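Local atomic coordinates of nucleoside-triphosphatase THEP1 (Aquifex aeolicus, PDB entry 1YE8), a protein that hydrolyses nucleoside triphosphates such as ATP, GTP, CTP, TTP and UTP to the diphosphate and phosphate, without kinase activity. Residues A[159-162]-A[163-166]. Numbering follows the deposited sequence.
Sequences ELTP and ENRD
Leaving strand 156-159, the backbone folds back on itself in a tight turn closed by the carbonyl of Thr161, whose O accepts the N-H of Arg165 (O to N 2.9 Å), an i to i+4 bond as in a helical turn, and more weakly that of Asn164. Asn164 spans the turn with both ends of its amide. Its ND2 donates to Glu159 O at 3.0 Å, with the acceptor close to the amide plane. Its OD1 receives the N-H of Thr161 (Thr161 N to Asn164 OD1 2.8 Å), the donor tilted from the carbonyl plane. Chi1 of 70° folds CG back over the turn between N and carbonyl carbon, which lets one amide hold Glu159 O and Thr161 N, the two backbone groups that flank Leu160. Thr161 answers from its own side: OG1 sits 3.2 Å from the N of Glu163 and takes weak bonds from that amide and from the N of Asn164, an ST motif whose return bond from Thr161 N to Asn164 OD1 recalls a capping box. Leu160, the buried member, brings CD1 to 3.5 Å from Asn164 OD1 and also leans on Val11 of the P-loop. The Arg165 guanidinium lies with one face against Pro162, whose CA stands over the centre of the group, 3.8 Å from Arg165 CZ, and NH1 donates a hydrogen bond to the carbonyl O of Val11. Two straight bonds thus fix the Asn164 amide against rotation, and the turn they brace brings Leu160, Pro162 and Arg165 against Val11, tying the connection to helix 168-175 to the inferred ATP-binding loop.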
loop_
_atom_site.group_PDB
_atom_site.type_symbol
_atom_site.label_atom_id
_atom_site.label_comp_id
_atom_site.label_asym_id
_atom_site.label_seq_id
_atom_site.Cartn_x
_atom_site.Cartn_y
_atom_site.Cartn_z
ATOM N N GLU A 159 -7.849 3.821 11.828
ATOM C CA GLU A 159 -7.357 5.192 11.748
ATOM C C GLU A 159 -6.160 5.302 12.653
ATOM O O GLU A 159 -6.289 5.330 13.892
ATOM C CB GLU A 159 -8.446 6.215 12.106
ATOM C CG GLU A 159 -7.990 7.660 11.888
ATOM C CD GLU A 159 -9.120 8.669 11.736
ATOM O OE1 GLU A 159 -10.305 8.307 11.646
ATOM O OE2 GLU A 159 -8.802 9.869 11.649
ATOM N N LEU A 160 -4.982 5.340 12.045
ATOM C CA LEU A 160 -3.714 5.362 12.776
ATOM C C LEU A 160 -3.476 6.763 13.305
ATOM O O LEU A 160 -3.599 7.737 12.551
ATOM C CB LEU A 160 -2.576 4.952 11.839
ATOM C CG LEU A 160 -1.232 4.706 12.524
ATOM C CD1 LEU A 160 -1.328 3.538 13.508
ATOM C CD2 LEU A 160 -0.148 4.443 11.493
ATOM N N THR A 161 -3.131 6.860 14.589
ATOM C CA THR A 161 -2.908 8.158 15.245
ATOM C C THR A 161 -1.660 8.111 16.119
ATOM O O THR A 161 -1.154 7.030 16.415
ATOM C CB THR A 161 -4.095 8.534 16.152
ATOM O OG1 THR A 161 -4.152 7.608 17.246
ATOM C CG2 THR A 161 -5.442 8.382 15.435
ATOM N N PRO A 162 -1.180 9.266 16.592
ATOM C CA PRO A 162 -0.067 9.255 17.551
ATOM C C PRO A 162 -0.398 8.491 18.842
ATOM O O PRO A 162 0.527 7.972 19.479
ATOM C CB PRO A 162 0.177 10.746 17.813
ATOM C CG PRO A 162 -0.356 11.423 16.573
ATOM C CD PRO A 162 -1.603 10.640 16.256
ATOM N N GLU A 163 -1.684 8.372 19.176
ATOM C CA GLU A 163 -2.134 7.740 20.424
ATOM C C GLU A 163 -2.350 6.228 20.344
ATOM O O GLU A 163 -2.463 5.570 21.383
ATOM C CB GLU A 163 -3.430 8.389 20.901
ATOM C CG GLU A 163 -3.268 9.835 21.352
ATOM C CD GLU A 163 -3.275 10.825 20.195
ATOM O OE1 GLU A 163 -3.751 10.484 19.091
ATOM O OE2 GLU A 163 -2.787 11.944 20.390
ATOM N N ASN A 164 -2.452 5.674 19.133
ATOM C CA ASN A 164 -2.583 4.221 18.984
ATOM C C ASN A 164 -1.431 3.576 18.200
ATOM O O ASN A 164 -1.339 2.359 18.116
ATOM C CB ASN A 164 -3.964 3.823 18.427
ATOM C CG ASN A 164 -4.157 4.224 16.960
ATOM O OD1 ASN A 164 -3.214 4.622 16.281
ATOM N ND2 ASN A 164 -5.385 4.129 16.489
ATOM N N ARG A 165 -0.574 4.426 17.634
ATOM C CA ARG A 165 0.653 4.071 16.907
ATOM C C ARG A 165 1.425 2.877 17.495
ATOM O O ARG A 165 1.817 1.946 16.776
ATOM C CB ARG A 165 1.561 5.314 16.945
ATOM C CG ARG A 165 2.687 5.359 15.978
ATOM C CD ARG A 165 2.884 6.735 15.418
ATOM N NE ARG A 165 3.381 7.688 16.407
ATOM C CZ ARG A 165 3.439 8.995 16.193
ATOM N NH1 ARG A 165 3.032 9.494 15.033
ATOM N NH2 ARG A 165 3.899 9.812 17.138
ATOM N N ASP A 166 1.642 2.930 18.806
ATOM C CA ASP A 166 2.554 2.013 19.482
ATOM C C ASP A 166 1.854 0.793 20.069
ATOM O O ASP A 166 2.510 -0.091 20.613
ATOM C CB ASP A 166 3.334 2.759 20.570
ATOM C CG ASP A 166 4.196 3.887 20.004
ATOM O OD1 ASP A 166 4.910 3.655 19.001
ATOM O OD2 ASP A 166 4.220 5.034 20.497
HETATM O O HOH W 1 0.622 4.774 20.637
#